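Local coordinates for protein metallo-beta-lactamase FIM-1 (Pseudomonas aeruginosa, PDB 6V3Q) that probably hydrolyses beta-lactam antibiotics to substituted beta-amino acids as a zinc-dependent class B beta-lactamase of the periplasm, and so is linked to antibiotic resistance, at residues V41-D45 and F46-V50; F79-A82 and H83-M87; A178-L182 and A183-T187. All coordinates share one frame; numbering follows the deposited sequence.

Contact 1 of 3, residues V41-D45 and F46-V50; sequences VEKGD and FSILV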
ATOM      1  N   VAL A  41       2.482  14.220 -22.161  1.00 58.48           N
ATOM      2  CA  VAL A  41       2.980  14.095 -23.525  1.00 55.57           C
ATOM      3  C   VAL A  41       3.215  15.491 -24.078  1.00 58.92           C
ATOM      4  O   VAL A  41       2.278  16.294 -24.171  1.00 60.88           O
ATOM      5  CB  VAL A  41       2.010  13.311 -24.421  1.00 56.71           C
ATOM      6  CG1 VAL A  41       2.564  13.224 -25.838  1.00 55.37           C
ATOM      7  CG2 VAL A  41       1.774  11.926 -23.851  1.00 54.24           C
ATOM      8  N   GLU A  42       4.461  15.772 -24.450  1.00 60.65           N
ATOM      9  CA  GLU A  42       4.807  17.061 -25.025  1.00 65.01           C
ATOM     10  C   GLU A  42       4.160  17.233 -26.396  1.00 69.24           C
ATOM     11  O   GLU A  42       4.032  16.285 -27.174  1.00 67.93           O
ATOM     12  CB  GLU A  42       6.325  17.200 -25.143  1.00 63.94           C
ATOM     13  CG  GLU A  42       7.064  17.033 -23.828  1.00 73.31           C
ATOM     14  CD  GLU A  42       8.565  17.102 -24.000  1.00 87.27           C
ATOM     15  OE1 GLU A  42       9.026  17.678 -25.007  1.00 90.86           O
ATOM     16  OE2 GLU A  42       9.285  16.574 -23.131  1.00 88.95           O
ATOM     17  N   LYS A  43       3.754  18.468 -26.690  1.00 71.95           N
ATOM     18  CA  LYS A  43       3.143  18.806 -27.978  1.00 77.40           C
ATOM     19  C   LYS A  43       3.501  20.263 -28.275  1.00 79.28           C
ATOM     20  O   LYS A  43       2.797  21.189 -27.859  1.00 82.31           O
ATOM     21  CB  LYS A  43       1.638  18.580 -27.962  1.00 75.98           C
ATOM     22  CG  LYS A  43       0.906  19.046 -29.211  1.00 82.11           C
ATOM     23  CD  LYS A  43      -0.437  18.342 -29.339  1.00 91.39           C
ATOM     24  CE  LYS A  43      -1.425  19.135 -30.178  1.00101.92           C
ATOM     25  NZ  LYS A  43      -2.288  19.999 -29.334  1.00108.40           N
ATOM     26  N   GLY A  44       4.601  20.451 -29.003  1.00 78.74           N
ATOM     27  CA  GLY A  44       5.111  21.782 -29.258  1.00 76.40           C
ATOM     28  C   GLY A  44       5.561  22.464 -27.982  1.00 79.15           C
ATOM     29  O   GLY A  44       6.410  21.940 -27.256  1.00 81.54           O
ATOM     30  N   ASP A  45       4.995  23.633 -27.695  1.00 79.63           N
ATOM     31  CA  ASP A  45       5.334  24.390 -26.498  1.00 81.21           C
ATOM     32  C   ASP A  45       4.473  24.025 -25.296  1.00 76.43           C
ATOM     33  O   ASP A  45       4.674  24.586 -24.213  1.00 75.44           O
ATOM     34  CB  ASP A  45       5.215  25.893 -26.771  1.00 88.56           C
ATOM     35  CG  ASP A  45       6.182  26.368 -27.838  1.00 97.16           C
ATOM     36  OD1 ASP A  45       7.217  25.702 -28.047  1.00 99.08           O
ATOM     37  OD2 ASP A  45       5.911  27.412 -28.465  1.00100.35           O
ATOM     38  N   PHE A  46       3.529  23.099 -25.453  1.00 76.68           N
ATOM     39  CA  PHE A  46       2.652  22.718 -24.353  1.00 74.94           C
ATOM     40  C   PHE A  46       2.622  21.202 -24.213  1.00 72.25           C
ATOM     41  O   PHE A  46       3.414  20.508 -24.855  1.00 73.44           O
ATOM     42  CB  PHE A  46       1.249  23.287 -24.575  1.00 76.24           C
ATOM     43  CG  PHE A  46       1.237  24.769 -24.822  1.00 82.64           C
ATOM     44  CD1 PHE A  46       1.332  25.663 -23.767  1.00 81.02           C
ATOM     45  CD2 PHE A  46       1.153  25.270 -26.111  1.00 84.96           C
ATOM     46  CE1 PHE A  46       1.334  27.029 -23.994  1.00 81.62           C
ATOM     47  CE2 PHE A  46       1.153  26.632 -26.343  1.00 86.11           C
ATOM     48  CZ  PHE A  46       1.245  27.512 -25.283  1.00 86.11           C
ATOM     49  N   SER A  47       1.729  20.671 -23.383  1.00 65.53           N
ATOM     50  CA  SER A  47       1.745  19.241 -23.104  1.00 66.04           C
ATOM     51  C   SER A  47       0.334  18.739 -22.831  1.00 62.54           C
ATOM     52  O   SER A  47      -0.556  19.496 -22.433  1.00 58.75           O
ATOM     53  CB  SER A  47       2.669  18.918 -21.924  1.00 72.70           C
ATOM     54  OG  SER A  47       2.313  19.667 -20.776  1.00 81.59           O
ATOM     55  N   ILE A  48       0.146  17.439 -23.050  1.00 59.79           N
ATOM     56  CA  ILE A  48      -1.135  16.767 -22.862  1.00 51.46           C
ATOM     57  C   ILE A  48      -1.027  15.870 -21.639  1.00 51.89           C
ATOM     58  O   ILE A  48      -0.036  15.147 -21.479  1.00 54.97           O
ATOM     59  CB  ILE A  48      -1.528  15.952 -24.107  1.00 54.30           C
ATOM     60  CG1 ILE A  48      -1.598  16.860 -25.337  1.00 57.28           C
ATOM     61  CG2 ILE A  48      -2.860  15.245 -23.889  1.00 53.66           C
ATOM     62  CD1 ILE A  48      -1.533  16.114 -26.649  1.00 56.46           C
ATOM     63  N   LEU A  49      -2.040  15.919 -20.776  1.00 53.17           N
ATOM     64  CA  LEU A  49      -2.074  15.118 -19.561  1.00 54.63           C
ATOM     65  C   LEU A  49      -3.017  13.939 -19.762  1.00 58.67           C
ATOM     66  O   LEU A  49      -4.176  14.120 -20.149  1.00 61.68           O
ATOM     67  CB  LEU A  49      -2.518  15.954 -18.362  1.00 54.61           C
ATOM     68  CG  LEU A  49      -2.695  15.190 -17.047  1.00 54.17           C
ATOM     69  CD1 LEU A  49      -1.371  14.606 -16.573  1.00 56.21           C
ATOM     70  CD2 LEU A  49      -3.311  16.071 -15.968  1.00 57.88           C
ATOM     71  N   VAL A  50      -2.518  12.738 -19.511  1.00 55.94           N
ATOM     72  CA  VAL A  50      -3.341  11.538 -19.494  1.00 57.42           C
ATOM     73  C   VAL A  50      -3.511  11.143 -18.035  1.00 55.70           C
ATOM     74  O   VAL A  50      -2.538  10.766 -17.371  1.00 58.55           O
ATOM     75  CB  VAL A  50      -2.713  10.409 -20.321  1.00 53.11           C
ATOM     76  CG1 VAL A  50      -3.609   9.183 -20.317  1.00 56.18           C
ATOM     77  CG2 VAL A  50      -2.453  10.881 -21.742  1.00 46.56           C
TER
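A beta hairpin with a two-residue loop joins Val41-Lys43 to Phe46-Val50, with a type II' turn from Lys43 to Phe46 and Gly44 at its first corner, where the positive phi (64°) suits glycine. Val41 and Ile48 form a hydrogen-bonded antiparallel pair: Val41 N reaches Ile48 O at 2.8 Å, and Ile48 N returns to Val41 O at 2.7 Å. Next to the turn, Lys43 N donates to Phe46 O at 2.8 Å; the return bond from Phe46 N to Lys43 O is longer, 3.2 Å. Glu42 and Ser47 make the non-hydrogen-bonded pair between them. On the sheet face of Val41, Lys43, Phe46 and Ile48, the lysine chain, extended away from its backbone N (chi1 174°), crosses the isoleucine, CD of Lys43 lying 3.7 Å from CD1 of Ile48, before its ammonium end leads off to a cation-pi contact with Trp76. The Phe46 ring has Asp45 CB over one face, near the rim. On the other sheet face Glu42 OE2 bonds to Trp20 NE1 and Ser47 OG to the backbone O of Lys72. Backbone bonds thus set the strand pairing, while the aliphatic part of Lys43 adds apolar cover to Ile48.

Contact 2 of 3, residues F79-A82 and H83-M87; sequences FTHA and HDDKM. With ZN (zinc ion), chain C.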
ATOM      1  N   PHE A  79      -8.924  11.454 -19.671  1.00 51.02           N
ATOM      2  CA  PHE A  79      -8.971  10.491 -18.585  1.00 54.30           C
ATOM      3  C   PHE A  79      -9.545   9.179 -19.101  1.00 56.68           C
ATOM      4  O   PHE A  79     -10.437   9.164 -19.954  1.00 58.49           O
ATOM      5  CB  PHE A  79      -9.809  11.031 -17.424  1.00 58.45           C
ATOM      6  CG  PHE A  79      -9.703  12.520 -17.252  1.00 63.64           C
ATOM      7  CD1 PHE A  79      -8.559  13.091 -16.716  1.00 69.13           C
ATOM      8  CD2 PHE A  79     -10.739  13.352 -17.642  1.00 70.05           C
ATOM      9  CE1 PHE A  79      -8.454  14.460 -16.569  1.00 72.12           C
ATOM     10  CE2 PHE A  79     -10.640  14.725 -17.493  1.00 75.77           C
ATOM     11  CZ  PHE A  79      -9.496  15.278 -16.955  1.00 74.33           C
ATOM     12  N   THR A  80      -9.028   8.073 -18.566  1.00 56.82           N
ATOM     13  CA  THR A  80      -9.318   6.760 -19.127  1.00 57.10           C
ATOM     14  C   THR A  80     -10.568   6.104 -18.545  1.00 58.51           C
ATOM     15  O   THR A  80     -11.165   5.256 -19.217  1.00 61.32           O
ATOM     16  CB  THR A  80      -8.110   5.834 -18.948  1.00 59.86           C
ATOM     17  OG1 THR A  80      -7.772   5.739 -17.560  1.00 65.04           O
ATOM     18  CG2 THR A  80      -6.916   6.383 -19.718  1.00 55.47           C
ATOM     19  N   HIS A  81     -10.983   6.467 -17.331  1.00 55.86           N
ATOM     20  CA  HIS A  81     -12.284   6.053 -16.809  1.00 62.27           C
ATOM     21  C   HIS A  81     -12.586   6.869 -15.559  1.00 65.35           C
ATOM     22  O   HIS A  81     -11.747   7.632 -15.073  1.00 66.98           O
ATOM     23  CB  HIS A  81     -12.351   4.547 -16.522  1.00 61.52           C
ATOM     24  CG  HIS A  81     -11.488   4.098 -15.386  1.00 70.71           C
ATOM     25  ND1 HIS A  81     -10.115   4.004 -15.482  1.00 72.86           N
ATOM     26  CD2 HIS A  81     -11.807   3.687 -14.137  1.00 74.85           C
ATOM     27  CE1 HIS A  81      -9.626   3.566 -14.336  1.00 71.87           C
ATOM     28  NE2 HIS A  81     -10.631   3.367 -13.502  1.00 79.24           N
ATOM     29  N   ALA A  82     -13.804   6.698 -15.050  1.00 67.89           N
ATOM     30  CA  ALA A  82     -14.332   7.553 -13.988  1.00 67.58           C
ATOM     31  C   ALA A  82     -14.170   6.883 -12.623  1.00 73.62           C
ATOM     32  O   ALA A  82     -15.131   6.506 -11.952  1.00 75.15           O
ATOM     33  CB  ALA A  82     -15.788   7.905 -14.272  1.00 68.32           C
ATOM     34  N   HIS A  83     -12.912   6.740 -12.225  1.00 71.33           N
ATOM     35  CA  HIS A  83     -12.527   6.412 -10.861  1.00 74.29           C
ATOM     36  C   HIS A  83     -11.583   7.495 -10.357  1.00 71.46           C
ATOM     37  O   HIS A  83     -11.051   8.291 -11.135  1.00 67.18           O
ATOM     38  CB  HIS A  83     -11.877   5.025 -10.775  1.00 79.02           C
ATOM     39  CG  HIS A  83     -12.866   3.903 -10.710  1.00 91.51           C
ATOM     40  ND1 HIS A  83     -12.498   2.579 -10.799  1.00102.09           N
ATOM     41  CD2 HIS A  83     -14.211   3.910 -10.555  1.00 95.37           C
ATOM     42  CE1 HIS A  83     -13.574   1.817 -10.706  1.00 97.72           C
ATOM     43  NE2 HIS A  83     -14.627   2.600 -10.558  1.00 98.08           N
ATOM     44  N   ASP A  84     -11.376   7.535  -9.038  1.00 72.65           N
ATOM     45  CA  ASP A  84     -10.658   8.661  -8.448  1.00 84.74           C
ATOM     46  C   ASP A  84      -9.153   8.631  -8.693  1.00 86.46           C
ATOM     47  O   ASP A  84      -8.493   9.650  -8.470  1.00 86.45           O
ATOM     48  CB  ASP A  84     -10.927   8.753  -6.942  1.00 95.21           C
ATOM     49  CG  ASP A  84     -10.874   7.410  -6.249  1.00106.15           C
ATOM     50  OD1 ASP A  84      -9.830   6.728  -6.335  1.00108.15           O
ATOM     51  OD2 ASP A  84     -11.878   7.042  -5.603  1.00113.41           O
ATOM     52  N   ASP A  85      -8.586   7.514  -9.143  1.00 86.58           N
ATOM     53  CA  ASP A  85      -7.178   7.547  -9.522  1.00 85.35           C
ATOM     54  C   ASP A  85      -6.969   8.097 -10.925  1.00 83.15           C
ATOM     55  O   ASP A  85      -5.826   8.389 -11.296  1.00 85.40           O
ATOM     56  CB  ASP A  85      -6.551   6.155  -9.408  1.00 92.42           C
ATOM     57  CG  ASP A  85      -7.329   5.096 -10.155  1.00101.67           C
ATOM     58  OD1 ASP A  85      -8.566   5.224 -10.269  1.00106.35           O
ATOM     59  OD2 ASP A  85      -6.698   4.125 -10.624  1.00104.22           O
ATOM     60  N   LYS A  86      -8.041   8.256 -11.701  1.00 80.02           N
ATOM     61  CA  LYS A  86      -7.965   8.824 -13.039  1.00 74.92           C
ATOM     62  C   LYS A  86      -8.610  10.192 -13.155  1.00 73.09           C
ATOM     63  O   LYS A  86      -8.110  11.033 -13.904  1.00 69.70           O
ATOM     64  CB  LYS A  86      -8.623   7.885 -14.058  1.00 76.76           C
ATOM     65  CG  LYS A  86      -8.048   6.493 -14.054  1.00 78.48           C
ATOM     66  CD  LYS A  86      -6.537   6.544 -13.968  1.00 81.91           C
ATOM     67  CE  LYS A  86      -5.952   5.158 -13.985  1.00 84.53           C
ATOM     68  NZ  LYS A  86      -4.468   5.164 -13.861  1.00 85.87           N
ATOM     69  N   MET A  87      -9.708  10.436 -12.439  1.00 74.22           N
ATOM     70  CA  MET A  87     -10.412  11.712 -12.502  1.00 74.19           C
ATOM     71  C   MET A  87     -10.484  12.397 -11.142  1.00 78.19           C
ATOM     72  O   MET A  87     -11.333  13.270 -10.938  1.00 85.62           O
ATOM     73  CB  MET A  87     -11.818  11.521 -13.072  1.00 74.99           C
ATOM     74  CG  MET A  87     -11.843  10.934 -14.472  1.00 76.36           C
ATOM     75  SD  MET A  87     -13.495  10.915 -15.195  1.00 83.71           S
ATOM     76  CE  MET A  87     -13.821  12.669 -15.350  1.00 84.62           C
TER
HETATM   77 ZN    ZN C 300     -10.672   2.005 -11.756  1.00 75.02          ZN
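His81 and His83 converge on one zinc ion, each offering a different ring nitrogen: NE2 of His81 at 2.2 Å from zinc and ND1 of His83 at 2.1 Å. They belong to the His-X-His-X-Asp motif of the metallo-beta-lactamase superfamily; OD1 of its aspartate, Asp85, stays 4.1 Å from the zinc, too far for a metal bond, consistent with the mono-zinc form. The two rings are turned 73° apart, an oblique pair, and ND1 of His83 lies at the edge of the His81 ring, in its plane. NE2 of His81 and ND1 of His83 come within 3.4 Å of each other because both are ligands of the metal. CG of His81 sits between its backbone N and carbonyl carbon (chi1 68°), which brings the ring over to the Lys86 side chain. There CG of Lys86 approaches CE1 of His81 obliquely at 3.3 Å, while the bent lysine leads its NZ away to Ser205. A weak bond from His83 N to His81 O, 3.2 Å, spans Ala82. Farther from the metal Met87 crosses Phe79 at about a right angle, CG of Met87 lying 3.6 Å from CB of Phe79. The sulfur makes an oblique Met-aromatic contact with the Phe79 ring and also touches Ala82, CB to SD 3.9 Å. His145 is a third zinc ligand, and Asp179 takes NE2 of His83. The segment follows strand 74-78 and enters a short, weakly bonded helical turn about 84-87; Phe79 packs on helix 90-95 and strand 99-102, while Thr80 and Lys86 touch Phe161 of strand 159-161.

Contact 3 of 3, residues A178-L182 and A183-T187; sequences ADADL and AHWKT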
ATOM      1  N   ALA A 178     -15.560  -4.899  -8.878  1.00 88.87           N
ATOM      2  CA  ALA A 178     -16.918  -4.489  -8.532  1.00 93.38           C
ATOM      3  C   ALA A 178     -17.658  -3.930  -9.741  1.00 94.27           C
ATOM      4  O   ALA A 178     -18.831  -4.253  -9.964  1.00 96.97           O
ATOM      5  CB  ALA A 178     -16.879  -3.456  -7.404  1.00 93.08           C
ATOM      6  N   ASP A 179     -16.995  -3.092 -10.533  1.00 86.73           N
ATOM      7  CA  ASP A 179     -17.621  -2.438 -11.674  1.00 84.43           C
ATOM      8  C   ASP A 179     -17.223  -3.061 -13.007  1.00 74.01           C
ATOM      9  O   ASP A 179     -17.452  -2.452 -14.057  1.00 73.97           O
ATOM     10  CB  ASP A 179     -17.274  -0.947 -11.676  1.00 92.33           C
ATOM     11  CG  ASP A 179     -17.399  -0.317 -10.299  1.00103.96           C
ATOM     12  OD1 ASP A 179     -18.369  -0.632  -9.577  1.00110.07           O
ATOM     13  OD2 ASP A 179     -16.520   0.493  -9.934  1.00106.92           O
ATOM     14  N   ALA A 180     -16.649  -4.258 -12.993  1.00 68.53           N
ATOM     15  CA  ALA A 180     -16.045  -4.834 -14.184  1.00 65.22           C
ATOM     16  C   ALA A 180     -17.064  -5.592 -15.029  1.00 68.31           C
ATOM     17  O   ALA A 180     -18.145  -5.968 -14.568  1.00 71.26           O
ATOM     18  CB  ALA A 180     -14.897  -5.768 -13.803  1.00 63.26           C
ATOM     19  N   ASP A 181     -16.696  -5.805 -16.291  1.00 70.64           N
ATOM     20  CA  ASP A 181     -17.428  -6.656 -17.227  1.00 71.59           C
ATOM     21  C   ASP A 181     -16.531  -7.865 -17.488  1.00 67.36           C
ATOM     22  O   ASP A 181     -15.677  -7.847 -18.377  1.00 62.03           O
ATOM     23  CB  ASP A 181     -17.772  -5.901 -18.517  1.00 74.17           C
ATOM     24  CG  ASP A 181     -18.749  -6.659 -19.406  1.00 78.75           C
ATOM     25  OD1 ASP A 181     -18.657  -7.904 -19.490  1.00 80.78           O
ATOM     26  OD2 ASP A 181     -19.617  -6.006 -20.024  1.00 83.18           O
ATOM     27  N   LEU A 182     -16.733  -8.920 -16.694  1.00 63.56           N
ATOM     28  CA  LEU A 182     -15.874 -10.097 -16.783  1.00 64.12           C
ATOM     29  C   LEU A 182     -16.024 -10.804 -18.121  1.00 65.97           C
ATOM     30  O   LEU A 182     -15.053 -11.374 -18.636  1.00 70.91           O
ATOM     31  CB  LEU A 182     -16.187 -11.062 -15.640  1.00 65.20           C
ATOM     32  CG  LEU A 182     -15.906 -10.568 -14.220  1.00 68.88           C
ATOM     33  CD1 LEU A 182     -16.217 -11.662 -13.209  1.00 70.65           C
ATOM     34  CD2 LEU A 182     -14.466 -10.106 -14.091  1.00 64.19           C
ATOM     35  N   ALA A 183     -17.226 -10.773 -18.700  1.00 65.73           N
ATOM     36  CA  ALA A 183     -17.464 -11.465 -19.962  1.00 72.21           C
ATOM     37  C   ALA A 183     -16.694 -10.819 -21.110  1.00 63.51           C
ATOM     38  O   ALA A 183     -16.213 -11.517 -22.011  1.00 66.83           O
ATOM     39  CB  ALA A 183     -18.960 -11.488 -20.268  1.00 58.12           C
ATOM     40  N   HIS A 184     -16.570  -9.493 -21.101  1.00 57.80           N
ATOM     41  CA  HIS A 184     -16.005  -8.762 -22.229  1.00 57.17           C
ATOM     42  C   HIS A 184     -14.567  -8.307 -22.004  1.00 54.83           C
ATOM     43  O   HIS A 184     -13.934  -7.830 -22.952  1.00 51.10           O
ATOM     44  CB  HIS A 184     -16.884  -7.543 -22.554  1.00 62.11           C
ATOM     45  CG  HIS A 184     -16.551  -6.880 -23.855  1.00 67.96           C
ATOM     46  ND1 HIS A 184     -15.843  -5.699 -23.929  1.00 65.59           N
ATOM     47  CD2 HIS A 184     -16.825  -7.234 -25.132  1.00 68.37           C
ATOM     48  CE1 HIS A 184     -15.698  -5.354 -25.196  1.00 66.98           C
ATOM     49  NE2 HIS A 184     -16.284  -6.269 -25.947  1.00 69.78           N
ATOM     50  N   TRP A 185     -14.033  -8.456 -20.787  1.00 55.86           N
ATOM     51  CA  TRP A 185     -12.722  -7.889 -20.478  1.00 50.60           C
ATOM     52  C   TRP A 185     -11.645  -8.425 -21.415  1.00 55.28           C
ATOM     53  O   TRP A 185     -10.811  -7.657 -21.909  1.00 54.48           O
ATOM     54  CB  TRP A 185     -12.361  -8.163 -19.016  1.00 49.35           C
ATOM     55  CG  TRP A 185     -11.226  -7.320 -18.480  1.00 52.87           C
ATOM     56  CD1 TRP A 185     -10.195  -6.779 -19.191  1.00 44.59           C
ATOM     57  CD2 TRP A 185     -11.021  -6.920 -17.117  1.00 53.98           C
ATOM     58  NE1 TRP A 185      -9.361  -6.076 -18.361  1.00 47.14           N
ATOM     59  CE2 TRP A 185      -9.845  -6.145 -17.082  1.00 50.90           C
ATOM     60  CE3 TRP A 185     -11.715  -7.146 -15.924  1.00 56.43           C
ATOM     61  CZ2 TRP A 185      -9.346  -5.595 -15.904  1.00 55.97           C
ATOM     62  CZ3 TRP A 185     -11.219  -6.597 -14.753  1.00 57.21           C
ATOM     63  CH2 TRP A 185     -10.048  -5.831 -14.751  1.00 57.53           C
ATOM     64  N   LYS A 186     -11.653  -9.734 -21.689  1.00 54.59           N
ATOM     65  CA  LYS A 186     -10.635 -10.292 -22.577  1.00 53.07           C
ATOM     66  C   LYS A 186     -10.763  -9.725 -23.986  1.00 52.30           C
ATOM     67  O   LYS A 186      -9.754  -9.404 -24.627  1.00 51.98           O
ATOM     68  CB  LYS A 186     -10.723 -11.817 -22.607  1.00 58.36           C
ATOM     69  CG  LYS A 186      -9.551 -12.471 -23.337  1.00 61.67           C
ATOM     70  CD  LYS A 186      -9.999 -13.532 -24.333  1.00 64.68           C
ATOM     71  CE  LYS A 186     -10.442 -14.806 -23.635  1.00 68.66           C
ATOM     72  NZ  LYS A 186     -10.679 -15.907 -24.610  1.00 72.83           N
ATOM     73  N   THR A 187     -11.996  -9.585 -24.481  1.00 53.62           N
ATOM     74  CA  THR A 187     -12.209  -9.026 -25.812  1.00 51.81           C
ATOM     75  C   THR A 187     -11.640  -7.617 -25.918  1.00 54.23           C
ATOM     76  O   THR A 187     -11.044  -7.254 -26.940  1.00 52.70           O
ATOM     77  CB  THR A 187     -13.703  -9.034 -26.146  1.00 51.24           C
ATOM     78  OG1 THR A 187     -14.180 -10.384 -26.154  1.00 61.25           O
ATOM     79  CG2 THR A 187     -13.957  -8.403 -27.506  1.00 46.43           C
TER
HETATM   80  O   HOH W   1     -13.171 -11.970 -20.415  1.00 50.46           O
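Asp181 turns both its backbone carbonyl and its carboxylate to the amides that follow it. The straightest of the three hydrogen bonds runs from His184 N to Asp181 OD1, 3.1 Å with an angle of 141° at the hydrogen, and the donor meets the oxygen from above the carboxylate plane. A chi1 of -169° swings the carboxylate toward His184, where OD1 of Asp181 lies 3.6 Å from CB of His184. Two weak bonds end on the carbonyl: Trp185 N to Asp181 O at 3.0 Å and His184 N to the same oxygen at 3.3 Å. Asp181 thus accepts, through OD1 and O, from amides where the loop after strand 159-161 leads into helix 185-195. One water extends the polar network, accepting from Lys186 N at 3.0 Å and donating to Leu182 O at 2.7 Å. Apolar contacts gather on the six-membered ring of Trp185. CB of Ala180 approaches CZ3 of Trp185 obliquely at 3.9 Å, and Leu182 CD2 lies at the indole edge, near its plane. The indole NE1 bonds to Leu165 O, and the Trp185 side chain also touches Thr218 and Ala222 of helix 213-226. His184 ND1 is taken by Pro143 O, tying the residue before helix 185-195 to the loop that leads to the zinc ligand His145.

In the fold
The three contacts follow one another along the chain within the metallo-beta-lactamase fold, in which two mixed sheets are flanked by helices. Contact 1 closes a hairpin in the seven-stranded sheet, away from the metal; contact 2 follows strand 74-78 of that sheet and carries two zinc ligands; contact 3 leads into helix 185-195. Centres of contacts 1 and 2 are about 19 Å apart, those of contacts 2 and 3 about 17 Å. Contacts 1 and 3, about 32 Å apart between centres, lie on opposite sides of the chain's centre. Contacts 2 and 3 meet through a probable hydrogen bond, His83 NE2 to Asp179 OD2 at 2.9 Å, consistent with a second-shell partner that orients His83.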